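Local coordinates for formyltransferase PseJ (Anoxybacillus kamchatkensis G10, PDB 6EDK), which belongs to the formyltransferase family and binds the ligand 1YA in a pocket of its alpha/beta fold, at residues P99-D105 and G182-L188; L108-D114 and L209-Q214; F41-D47 and W166-R170; G118-H122 and T157-F162. Residue numbers count along the deposited sequence, not the author numbering.

Contact 1. Residues P99-D105 and G182-L188. With 1YA (N-{4-[{[(6S)-2-amino-4-oxo-3,4,5,6,7,8-hexahydropteridin-6-yl]methyl}(formyl)amino]benzoyl}-L-glutamic acid), chain D.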
# COMPACT_ATOMS: atom_id res chain seq x y z
N PRO A 99 5.08 2.19 11.00
CA PRO A 99 3.72 1.95 11.49
C PRO A 99 2.75 3.10 11.57
O PRO A 99 1.62 2.89 12.03
CB PRO A 99 3.99 1.41 12.92
CG PRO A 99 5.20 2.23 13.35
CD PRO A 99 6.06 2.28 12.10
N TRP A 100 3.14 4.30 11.14
CA TRP A 100 2.21 5.43 11.17
C TRP A 100 1.20 5.32 10.05
O TRP A 100 1.51 4.83 8.95
CB TRP A 100 2.99 6.78 11.09
CG TRP A 100 3.81 7.01 12.30
CD1 TRP A 100 3.38 7.59 13.46
CD2 TRP A 100 5.16 6.62 12.51
NE1 TRP A 100 4.39 7.58 14.37
CE2 TRP A 100 5.50 6.99 13.82
CE3 TRP A 100 6.14 5.99 11.70
CZ2 TRP A 100 6.76 6.75 14.37
CZ3 TRP A 100 7.38 5.76 12.23
CH2 TRP A 100 7.70 6.12 13.55
N ASN A 101 -0.03 5.72 10.33
CA ASN A 101 -1.08 5.83 9.31
C ASN A 101 -1.39 4.52 8.63
O ASN A 101 -1.58 4.47 7.42
CB ASN A 101 -0.74 6.93 8.30
CG ASN A 101 -0.34 8.22 9.01
OD1 ASN A 101 0.77 8.79 8.82
ND2 ASN A 101 -1.22 8.68 9.86
N LYS A 102 -1.49 3.46 9.42
CA LYS A 102 -2.25 2.30 9.00
C LYS A 102 -3.69 2.70 8.67
O LYS A 102 -4.22 3.67 9.18
CB LYS A 102 -2.25 1.20 10.07
CG LYS A 102 -0.95 0.61 10.48
CD LYS A 102 -1.13 -0.24 11.76
CE LYS A 102 -0.58 0.48 12.99
NZ LYS A 102 0.89 0.06 13.20
N GLY A 103 -4.28 1.97 7.73
CA GLY A 103 -5.66 2.22 7.37
C GLY A 103 -5.90 3.29 6.32
O GLY A 103 -5.15 3.42 5.36
N ALA A 104 -6.92 4.09 6.54
CA ALA A 104 -7.48 4.97 5.53
C ALA A 104 -6.85 6.35 5.52
O ALA A 104 -6.33 6.84 6.53
CB ALA A 104 -8.99 5.10 5.77
N ASP A 105 -6.90 6.99 4.35
CA ASP A 105 -6.47 8.37 4.16
C ASP A 105 -5.10 8.66 4.79
O ASP A 105 -4.91 9.67 5.47
CB ASP A 105 -7.51 9.32 4.73
CG ASP A 105 -8.89 9.07 4.12
OD1 ASP A 105 -8.98 9.05 2.89
OD2 ASP A 105 -9.86 8.90 4.88
N GLY A 182 4.13 0.68 17.73
CA GLY A 182 3.93 2.11 17.65
C GLY A 182 3.04 2.51 16.46
O GLY A 182 2.29 1.71 15.91
N GLY A 183 3.14 3.80 16.10
CA GLY A 183 2.41 4.32 14.93
C GLY A 183 0.96 4.69 15.23
O GLY A 183 0.60 5.10 16.29
N SER A 184 0.12 4.49 14.21
CA SER A 184 -1.29 4.94 14.29
C SER A 184 -2.15 4.18 13.28
O SER A 184 -1.63 3.52 12.39
CB SER A 184 -1.40 6.42 14.03
OG SER A 184 -0.81 6.76 12.79
N TYR A 185 -3.46 4.29 13.45
CA TYR A 185 -4.44 3.63 12.59
C TYR A 185 -5.67 4.51 12.47
O TYR A 185 -6.06 5.13 13.47
CB TYR A 185 -4.85 2.29 13.15
CG TYR A 185 -6.03 1.69 12.38
CD1 TYR A 185 -5.83 0.98 11.23
CD2 TYR A 185 -7.35 1.88 12.81
CE1 TYR A 185 -6.89 0.45 10.51
CE2 TYR A 185 -8.41 1.35 12.11
CZ TYR A 185 -8.18 0.63 10.95
OH TYR A 185 -9.23 0.09 10.23
N HIS A 186 -6.23 4.60 11.25
CA HIS A 186 -7.44 5.37 11.02
C HIS A 186 -8.42 4.58 10.16
O HIS A 186 -8.04 3.82 9.29
CB HIS A 186 -7.18 6.73 10.36
CG HIS A 186 -6.11 7.51 11.05
ND1 HIS A 186 -4.77 7.35 10.77
CD2 HIS A 186 -6.19 8.41 12.05
CE1 HIS A 186 -4.07 8.14 11.56
NE2 HIS A 186 -4.90 8.78 12.36
N LYS A 187 -9.70 4.79 10.40
CA LYS A 187 -10.80 4.33 9.56
C LYS A 187 -11.24 5.47 8.65
O LYS A 187 -10.96 6.65 8.91
CB LYS A 187 -12.02 3.89 10.40
CG LYS A 187 -11.78 2.90 11.50
CD LYS A 187 -12.83 3.08 12.62
CE LYS A 187 -13.30 1.75 13.23
NZ LYS A 187 -12.21 0.86 13.75
N LEU A 188 -11.99 5.11 7.61
CA LEU A 188 -12.41 6.12 6.64
C LEU A 188 -13.23 7.22 7.29
O LEU A 188 -13.12 8.38 6.90
CB LEU A 188 -13.21 5.44 5.52
CG LEU A 188 -13.21 6.15 4.18
CD1 LEU A 188 -11.85 6.09 3.50
CD2 LEU A 188 -14.28 5.54 3.26
N1 1YA D . -6.14 -7.37 3.95
C2 1YA D . -5.35 -7.87 5.09
NA2 1YA D . -5.78 -9.06 5.81
N3 1YA D . -4.06 -7.24 5.54
C4 1YA D . -3.55 -6.02 4.89
O4 1YA D . -2.52 -5.55 5.31
C4A 1YA D . -4.36 -5.51 3.75
N5 1YA D . -3.89 -4.42 3.05
C6 1YA D . -4.98 -3.67 2.24
C7 1YA D . -5.81 -4.48 1.50
N8 1YA D . -6.38 -5.75 2.22
C8A 1YA D . -5.65 -6.20 3.24
C9 1YA D . -5.77 -2.86 3.29
N10 1YA D . -6.79 -1.98 2.69
C11 1YA D . -10.55 -1.66 4.61
C12 1YA D . -10.51 -2.12 3.30
C13 1YA D . -9.27 -2.24 2.66
C14 1YA D . -8.12 -1.89 3.35
C15 1YA D . -8.17 -1.43 4.65
C16 1YA D . -9.40 -1.31 5.28
C17 1YA D . -11.90 -1.49 5.35
N 1YA D . -12.03 -0.20 6.06
CA 1YA D . -13.24 0.20 6.84
CB 1YA D . -13.37 -0.68 8.10
CG 1YA D . -12.05 -1.36 8.51
CD 1YA D . -12.08 -1.90 9.95
OE1 1YA D . -11.02 -2.29 10.50
OE2 1YA D . -13.18 -1.96 10.57
CT 1YA D . -13.12 1.70 7.20
O2 1YA D . -12.09 2.39 6.90
O1 1YA D . -14.06 2.28 7.80
C18 1YA D . -6.52 -1.13 1.53
O5 1YA D . -5.47 -1.16 1.00
O 1YA D . -12.73 -2.32 5.31
O HOH W 1 -0.64 9.44 12.57
O HOH W 2 -4.32 6.35 8.23
O HOH W 3 -10.03 8.98 7.55

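Contact 2. Residues L108-D114 and L209-Q214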
# COMPACT_ATOMS: atom_id res chain seq x y z
N LEU A 108 -3.58 12.33 4.16
CA LEU A 108 -4.22 13.37 4.97
C LEU A 108 -3.82 13.27 6.44
O LEU A 108 -3.44 14.27 7.05
CB LEU A 108 -5.72 13.28 4.80
CG LEU A 108 -6.55 14.23 5.73
CD1 LEU A 108 -6.23 15.66 5.36
CD2 LEU A 108 -8.03 13.92 5.44
N TRP A 109 -3.87 12.08 7.02
CA TRP A 109 -3.58 11.94 8.44
C TRP A 109 -2.13 12.24 8.77
O TRP A 109 -1.83 12.70 9.89
CB TRP A 109 -3.95 10.56 8.94
CG TRP A 109 -5.39 10.43 9.11
CD1 TRP A 109 -6.26 9.76 8.33
CD2 TRP A 109 -6.15 11.05 10.14
NE1 TRP A 109 -7.56 9.92 8.81
CE2 TRP A 109 -7.51 10.72 9.92
CE3 TRP A 109 -5.82 11.88 11.24
CZ2 TRP A 109 -8.55 11.18 10.77
CZ3 TRP A 109 -6.86 12.33 12.07
CH2 TRP A 109 -8.21 11.97 11.81
N SER A 110 -1.21 12.01 7.80
CA SER A 110 0.17 12.35 8.03
C SER A 110 0.35 13.85 8.24
O SER A 110 1.26 14.26 8.95
CB SER A 110 1.06 11.85 6.88
OG SER A 110 1.01 12.70 5.75
N PHE A 111 -0.54 14.66 7.69
CA PHE A 111 -0.49 16.11 7.92
C PHE A 111 -1.29 16.50 9.16
O PHE A 111 -0.78 17.25 10.01
CB PHE A 111 -1.00 16.84 6.70
CG PHE A 111 -0.03 16.80 5.59
CD1 PHE A 111 1.06 17.62 5.61
CD2 PHE A 111 -0.16 15.89 4.58
CE1 PHE A 111 2.01 17.55 4.60
CE2 PHE A 111 0.79 15.83 3.57
CZ PHE A 111 1.88 16.66 3.61
N LEU A 112 -2.51 15.96 9.29
CA LEU A 112 -3.33 16.30 10.44
C LEU A 112 -2.63 15.98 11.75
O LEU A 112 -2.72 16.75 12.72
CB LEU A 112 -4.66 15.56 10.37
CG LEU A 112 -5.61 16.00 9.26
CD1 LEU A 112 -6.79 15.07 9.20
CD2 LEU A 112 -6.06 17.43 9.41
N GLU A 113 -1.92 14.85 11.83
CA GLU A 113 -1.24 14.42 13.04
C GLU A 113 0.27 14.65 12.98
O GLU A 113 0.97 14.23 13.90
CB GLU A 113 -1.58 12.95 13.34
CG GLU A 113 -3.03 12.80 13.83
CD GLU A 113 -3.49 11.39 14.06
OE1 GLU A 113 -2.78 10.42 13.72
OE2 GLU A 113 -4.61 11.23 14.59
N ASP A 114 0.76 15.33 11.94
CA ASP A 114 2.15 15.74 11.75
C ASP A 114 3.08 14.56 12.01
O ASP A 114 4.00 14.61 12.82
CB ASP A 114 2.50 16.97 12.63
CG ASP A 114 3.83 17.64 12.25
OD1 ASP A 114 4.35 17.45 11.13
OD2 ASP A 114 4.39 18.40 13.08
N LEU A 209 -3.25 22.29 7.27
CA LEU A 209 -3.69 21.06 7.89
C LEU A 209 -2.75 20.58 8.98
O LEU A 209 -3.15 19.76 9.81
CB LEU A 209 -3.82 19.97 6.82
CG LEU A 209 -4.60 20.35 5.59
CD1 LEU A 209 -4.80 19.15 4.62
CD2 LEU A 209 -5.97 20.87 6.00
N ILE A 210 -1.51 21.07 9.00
CA ILE A 210 -0.47 20.45 9.81
C ILE A 210 -0.82 20.62 11.27
O ILE A 210 -1.02 21.75 11.74
CB ILE A 210 0.90 21.04 9.50
CG1 ILE A 210 1.34 20.60 8.09
CG2 ILE A 210 1.91 20.59 10.58
CD1 ILE A 210 2.50 21.32 7.59
N GLY A 211 -0.90 19.50 11.98
CA GLY A 211 -1.14 19.46 13.40
C GLY A 211 -2.57 19.65 13.82
O GLY A 211 -2.84 19.67 15.03
N LYS A 212 -3.50 19.85 12.89
CA LYS A 212 -4.85 20.26 13.26
C LYS A 212 -5.57 19.20 14.06
O LYS A 212 -6.56 19.50 14.71
CB LYS A 212 -5.66 20.62 12.02
CG LYS A 212 -5.34 21.97 11.49
CD LYS A 212 -5.94 23.07 12.41
CE LYS A 212 -5.86 24.44 11.76
NZ LYS A 212 -4.47 24.92 11.51
N ALA A 213 -5.12 17.96 14.00
CA ALA A 213 -5.63 16.91 14.88
C ALA A 213 -4.73 16.73 16.09
O ALA A 213 -4.77 15.69 16.75
CB ALA A 213 -5.78 15.60 14.11
N GLN A 214 -3.88 17.71 16.37
CA GLN A 214 -2.84 17.61 17.40
C GLN A 214 -2.01 16.35 17.21
O GLN A 214 -0.97 16.36 16.51
CB GLN A 214 -3.47 17.67 18.80
CG GLN A 214 -4.09 19.02 19.12
CD GLN A 214 -4.18 19.29 20.62
OE1 GLN A 214 -3.30 18.90 21.39
NE2 GLN A 214 -5.25 19.97 21.05

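Contact 3. Residues F41-D47 and W166-R170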
# COMPACT_ATOMS: atom_id res chain seq x y z
N PHE A 41 4.82 -4.47 -16.74
CA PHE A 41 6.11 -4.58 -16.06
C PHE A 41 6.32 -5.99 -15.53
O PHE A 41 7.38 -6.60 -15.72
CB PHE A 41 6.18 -3.54 -14.87
CG PHE A 41 7.39 -3.72 -13.99
CD1 PHE A 41 8.61 -3.18 -14.35
CD2 PHE A 41 7.30 -4.37 -12.78
CE1 PHE A 41 9.75 -3.33 -13.56
CE2 PHE A 41 8.42 -4.54 -11.98
CZ PHE A 41 9.64 -4.02 -12.35
N LEU A 42 5.30 -6.53 -14.90
CA LEU A 42 5.44 -7.84 -14.29
C LEU A 42 5.60 -8.92 -15.39
O LEU A 42 6.39 -9.84 -15.24
CB LEU A 42 4.19 -8.15 -13.47
CG LEU A 42 4.05 -7.33 -12.16
CD1 LEU A 42 2.71 -7.62 -11.52
CD2 LEU A 42 5.18 -7.67 -11.25
N GLU A 43 4.89 -8.75 -16.49
CA GLU A 43 4.98 -9.72 -17.58
C GLU A 43 6.31 -9.64 -18.30
O GLU A 43 6.73 -10.64 -18.86
CB GLU A 43 3.84 -9.50 -18.56
CG GLU A 43 2.51 -9.99 -18.03
CD GLU A 43 1.34 -9.71 -18.97
OE1 GLU A 43 1.48 -8.92 -19.94
OE2 GLU A 43 0.25 -10.26 -18.72
N SER A 44 7.02 -8.50 -18.24
CA SER A 44 8.36 -8.45 -18.80
C SER A 44 9.35 -9.31 -18.03
O SER A 44 10.49 -9.40 -18.47
CB SER A 44 8.86 -6.97 -18.91
OG SER A 44 9.18 -6.41 -17.66
N PHE A 45 8.97 -9.90 -16.89
CA PHE A 45 9.81 -10.90 -16.22
C PHE A 45 9.40 -12.33 -16.59
O PHE A 45 9.88 -13.29 -15.96
CB PHE A 45 9.77 -10.74 -14.70
CG PHE A 45 10.45 -9.45 -14.21
CD1 PHE A 45 9.77 -8.24 -14.27
CD2 PHE A 45 11.74 -9.47 -13.71
CE1 PHE A 45 10.40 -7.04 -13.85
CE2 PHE A 45 12.38 -8.27 -13.27
CZ PHE A 45 11.72 -7.08 -13.33
N GLU A 46 8.49 -12.48 -17.55
CA GLU A 46 7.97 -13.77 -18.04
C GLU A 46 6.99 -14.44 -17.10
O GLU A 46 6.69 -15.62 -17.24
CB GLU A 46 9.11 -14.73 -18.37
CG GLU A 46 10.03 -14.22 -19.46
CD GLU A 46 9.29 -13.54 -20.61
OE1 GLU A 46 8.48 -14.22 -21.29
OE2 GLU A 46 9.51 -12.32 -20.81
N ASP A 47 6.43 -13.71 -16.14
CA ASP A 47 5.36 -14.25 -15.33
C ASP A 47 4.03 -13.95 -15.99
O ASP A 47 3.91 -13.06 -16.84
CB ASP A 47 5.41 -13.66 -13.92
CG ASP A 47 6.70 -14.01 -13.20
OD1 ASP A 47 7.17 -15.13 -13.41
OD2 ASP A 47 7.25 -13.16 -12.45
N TRP A 166 11.36 -5.13 -6.95
CA TRP A 166 10.72 -6.36 -7.38
C TRP A 166 11.70 -7.42 -7.87
O TRP A 166 11.48 -8.59 -7.54
CB TRP A 166 9.73 -6.05 -8.47
CG TRP A 166 8.99 -7.29 -9.03
CD1 TRP A 166 9.03 -7.72 -10.35
CD2 TRP A 166 8.17 -8.20 -8.32
NE1 TRP A 166 8.25 -8.86 -10.48
CE2 TRP A 166 7.71 -9.17 -9.26
CE3 TRP A 166 7.76 -8.31 -7.00
CZ2 TRP A 166 6.87 -10.19 -8.90
CZ3 TRP A 166 6.93 -9.34 -6.65
CH2 TRP A 166 6.48 -10.26 -7.60
N PRO A 167 12.75 -7.10 -8.63
CA PRO A 167 13.71 -8.18 -9.01
C PRO A 167 14.22 -9.00 -7.83
O PRO A 167 14.50 -10.18 -8.00
CB PRO A 167 14.85 -7.43 -9.70
CG PRO A 167 14.20 -6.18 -10.28
CD PRO A 167 13.16 -5.80 -9.22
N LEU A 168 14.38 -8.39 -6.66
CA LEU A 168 14.74 -9.12 -5.46
C LEU A 168 13.53 -9.79 -4.82
O LEU A 168 13.61 -10.95 -4.44
CB LEU A 168 15.42 -8.17 -4.45
CG LEU A 168 16.77 -7.59 -4.92
CD1 LEU A 168 17.24 -6.48 -4.00
CD2 LEU A 168 17.86 -8.67 -5.01
N ILE A 169 12.42 -9.04 -4.63
CA ILE A 169 11.25 -9.62 -3.98
C ILE A 169 10.78 -10.85 -4.75
O ILE A 169 10.32 -11.84 -4.16
CB ILE A 169 10.12 -8.58 -3.89
CG1 ILE A 169 10.58 -7.41 -3.07
CG2 ILE A 169 8.86 -9.24 -3.29
CD1 ILE A 169 9.58 -6.21 -3.12
N ARG A 170 10.85 -10.78 -6.07
CA ARG A 170 10.38 -11.86 -6.93
C ARG A 170 11.03 -13.19 -6.59
O ARG A 170 10.45 -14.26 -6.83
CB ARG A 170 10.71 -11.48 -8.37
CG ARG A 170 10.06 -12.32 -9.37
CD ARG A 170 10.33 -11.69 -10.70
NE ARG A 170 10.11 -12.68 -11.74
CZ ARG A 170 11.07 -13.48 -12.20
NH1 ARG A 170 12.32 -13.36 -11.74
NH2 ARG A 170 10.77 -14.36 -13.15
O HOH W 4 7.16 -10.55 -12.58

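Contact 4. Residues G118-H122 and T157-F162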
# COMPACT_ATOMS: atom_id res chain seq x y z
N GLY A 118 5.60 8.93 3.94
CA GLY A 118 6.33 8.05 3.04
C GLY A 118 5.45 6.84 2.65
O GLY A 118 4.21 6.89 2.67
N VAL A 119 6.14 5.85 2.15
CA VAL A 119 5.48 4.70 1.51
C VAL A 119 6.14 3.40 1.97
O VAL A 119 7.33 3.35 2.30
CB VAL A 119 5.52 4.84 -0.05
CG1 VAL A 119 4.85 6.16 -0.59
CG2 VAL A 119 6.96 4.72 -0.55
N THR A 120 5.38 2.29 1.90
CA THR A 120 5.85 1.06 2.53
C THR A 120 5.32 -0.15 1.74
O THR A 120 4.15 -0.16 1.39
CB THR A 120 5.33 0.91 3.97
OG1 THR A 120 5.85 1.96 4.79
CG2 THR A 120 5.78 -0.42 4.54
N ILE A 121 6.18 -1.09 1.45
CA ILE A 121 5.80 -2.41 0.92
C ILE A 121 5.94 -3.39 2.06
O ILE A 121 6.98 -3.40 2.73
CB ILE A 121 6.71 -2.79 -0.24
CG1 ILE A 121 6.59 -1.76 -1.36
CG2 ILE A 121 6.32 -4.22 -0.79
CD1 ILE A 121 7.59 -1.96 -2.45
N HIS A 122 4.87 -4.13 2.36
CA HIS A 122 4.88 -5.00 3.52
C HIS A 122 4.19 -6.34 3.13
O HIS A 122 3.41 -6.40 2.18
CB HIS A 122 4.18 -4.37 4.71
CG HIS A 122 2.73 -4.05 4.52
ND1 HIS A 122 1.73 -4.91 4.91
CD2 HIS A 122 2.11 -2.99 3.96
CE1 HIS A 122 0.56 -4.37 4.62
NE2 HIS A 122 0.78 -3.19 4.08
N THR A 157 6.32 7.56 -5.88
CA THR A 157 7.38 6.97 -5.08
C THR A 157 7.14 5.49 -4.76
O THR A 157 8.07 4.68 -4.85
CB THR A 157 7.55 7.76 -3.78
OG1 THR A 157 7.76 9.17 -4.06
CG2 THR A 157 8.69 7.25 -2.96
N ILE A 158 5.93 5.11 -4.40
CA ILE A 158 5.78 3.67 -4.06
C ILE A 158 5.86 2.78 -5.35
O ILE A 158 6.36 1.67 -5.29
CB ILE A 158 4.46 3.40 -3.32
CG1 ILE A 158 4.50 2.01 -2.66
CG2 ILE A 158 3.20 3.61 -4.21
CD1 ILE A 158 3.49 1.84 -1.55
N GLU A 159 5.37 3.27 -6.49
CA GLU A 159 5.49 2.55 -7.77
C GLU A 159 6.93 2.44 -8.15
O GLU A 159 7.40 1.38 -8.52
CB GLU A 159 4.66 3.23 -8.82
CG GLU A 159 3.14 3.27 -8.45
CD GLU A 159 2.25 4.07 -9.35
OE1 GLU A 159 2.73 4.67 -10.34
OE2 GLU A 159 1.00 4.13 -9.10
N LYS A 160 7.70 3.53 -7.97
CA LYS A 160 9.14 3.42 -8.16
C LYS A 160 9.78 2.41 -7.23
O LYS A 160 10.65 1.65 -7.64
CB LYS A 160 9.74 4.82 -7.96
CG LYS A 160 11.21 4.92 -8.27
CD LYS A 160 11.78 6.35 -8.07
CE LYS A 160 13.28 6.31 -8.39
NZ LYS A 160 14.02 7.43 -7.75
N LEU A 161 9.47 2.47 -5.94
CA LEU A 161 10.10 1.60 -4.96
C LEU A 161 9.79 0.14 -5.26
O LEU A 161 10.65 -0.75 -5.14
CB LEU A 161 9.55 1.96 -3.55
CG LEU A 161 10.10 1.24 -2.34
CD1 LEU A 161 11.58 1.56 -2.10
CD2 LEU A 161 9.31 1.57 -1.07
N PHE A 162 8.57 -0.10 -5.72
CA PHE A 162 8.17 -1.48 -6.06
C PHE A 162 9.02 -2.00 -7.22
O PHE A 162 9.60 -3.10 -7.18
CB PHE A 162 6.71 -1.50 -6.45
CG PHE A 162 6.32 -2.87 -6.98
CD1 PHE A 162 6.20 -3.90 -6.12
CD2 PHE A 162 6.24 -3.07 -8.33
CE1 PHE A 162 5.92 -5.19 -6.62
CE2 PHE A 162 5.99 -4.37 -8.84
CZ PHE A 162 5.85 -5.36 -7.95

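Contact 1. Residues P99-D105 and G182-L188
Gly182 opens the second segment with its carbonyl O 3.5 Å from Lys102 NZ, a weak hydrogen bond; the same ammonium group bonds Pro99 O at 3.1 Å. At Gly183 the chain presses so closely on Pro99 that a CB would collide with Pro99 O, and Gly183 CA lies over the five-membered ring of Trp100, 3.9 Å from the centroid, in a CH-pi contact. Ser184 bonds from both backbone and side chain: its N donates to Pro99 O (3.1 Å), its O accepts from Lys102 N (3.0 Å), and its small hydroxyl, OG, takes the proton of Asn101 N (2.8 Å). Tyr185 pairs with Lys102, their side chains on one face of the sheet, Tyr185 CD1 lying 3.8 Å from Lys102 CB; a side chain on Gly103 would strike this ring. His186 N donates to Lys102 O and His186 O accepts from Ala104 N, both at 3.0 Å; a water lies 2.8 Å from His186 ND1 and donates to Lys102 O (2.8 Å) and Ala104 O (2.7 Å), while His186 NE2 bonds Glu113. Beyond Lys187, Leu188 sets CD1 3.8 Å from the compact Ala104 CB, and Leu188 N donates a hydrogen bond to 1YA O2 (2.8 Å). The backbone bonds from Lys102 to both Ser184 and His186 define a two-stranded parallel ribbon whose end contributes Tyr185, Lys187 and Leu188 to the 1YA pocket.

Contact 2. Residues L108-D114 and L209-Q214
Leu108 starts the walk along the last turns of helix 106-112, its CD1 meeting Leu209 CD1 at 3.8 Å beside Leu147 of helix 147-169. Trp109 offers the edge of its ring to Ala213, CZ3 to CB 4.0 Å, while the ring itself stacks on His186. Phe111 brings its CD1 to 3.9 Å from Ile210 CG1, and its carbonyl O, near the helix end, accepts the proton of Gly211 N at 3.0 Å and also receives Ile210 CA at 3.2 Å. Leu112 repeats the pattern: its O takes Ala213 N (3.0 Å) and its CB packs on Ala213 CB (3.9 Å), where a small methyl fits close to the backbone. Glu113 adds its aliphatic CG, 3.9 Å from Ala213 CB, and sends its carboxylate to His186. Asp114, at positive phi, is the C-prime residue of the Schellman motif that closes the helix; its CG lies 3.9 Å from Ile210 CG2. Gly211, also at positive phi, lets segment 209-214 make a type II turn from Leu209 to Lys212, then a type I turn. Carbonyls at the helix C-terminus are thus satisfied by amides of the chain's modelled end, with Leu, Ile, Ala and aromatic side chains packed around these bonds.

Contact 3. Residues F41-D47 and W166-R170
An aromatic cluster of Phe41, Phe45 and Trp166 joins the C-terminal ends of helices 36-43 and 147-169 on one side of the mixed sheet of this alpha/beta fold. Trp166 is the central piece, large enough to meet three side chains of the other segment. Its edge points at the face of Phe45, an edge-to-face pair with the planes at 89° and the centroid of the Trp166 five-membered ring 5.0 Å from that of Phe45. Phe41 CE2 approaches Trp166 CD1 to 3.6 Å, and Leu42 CD2 lies over the indole face, 3.7 Å from the five-membered-ring centroid, as a CH-pi contact. The Trp166 side chain also touches Ile28 of strand 27-31 and Ile70 of strand 68-71. Phe45 CZ meets Pro167 CG at 4.0 Å, and Phe45 CB rests over one face of the Arg170 guanidinium. The long, extended Arg170 side chain reaches Asp47, where Arg170 NE and Asp47 OD2 form a salt bridge at 3.0 Å; Asp47 OD1 has its own partner in Gly26 N. One water links three of the polar groups: it accepts from Trp166 NE1 at 2.9 Å and donates to Leu42 O at 2.9 Å and to Asp47 OD2 at 2.6 Å.

Contact 4. Residues G118-H122 and T157-F162
Helix 147-169 packs here on strand 118-123 of the mixed sheet, an alpha/beta layer contact in which the segment axes approach to 8.4 Å with a crossing angle of -38°. Val119 and Ile121, two apart on the strand, both point at the helix. Branched at CB, they suit an extended strand and give it a broad apolar surface. Val119 CB lies 3.7 Å from Ile158 CB, and Val119 CG2 reaches Leu161 CD2 at 4.0 Å and Thr157 CG2 at 3.9 Å, so the threonine turns its methyl inward while its OG1 bonds Arg153 O. Ile158 takes t, t, an extended form that carries CD1 to 3.6 Å from Thr120 O. Thr120 itself points away from the helix, its hydroxyl bonded to Ser96 O, and His122 beyond it touches 1YA. Leu161, in the t, p rotamer, packs against both Val119 and Ile121. With chi2 in t, Ile121 is stretched out so that its CD1 ends 4.1 Å from Leu161 CG and 3.7 Å from Phe162 CA.

Overall arrangement
Contact 4 is the core of the set, its centre about 7 Å from the centre of the chain, and is held by apolar packing without hydrogen bonds between its segments, whereas the other three are partly buried and mix packing with polar bonds. Contacts 3 and 4 share helix 147-169 and meet where Phe162 touches Phe41 and Leu42; contact 3, further from the chain's centre, adds a salt bridge and a bound water. On the opposite side of the chain's centre from contact 3, contacts 1 and 2 meet through His186, which belongs to the parallel strand pair and touches the helix. Both depend on backbone bonds, between strands in contact 1 and from turn to helix end in contact 2.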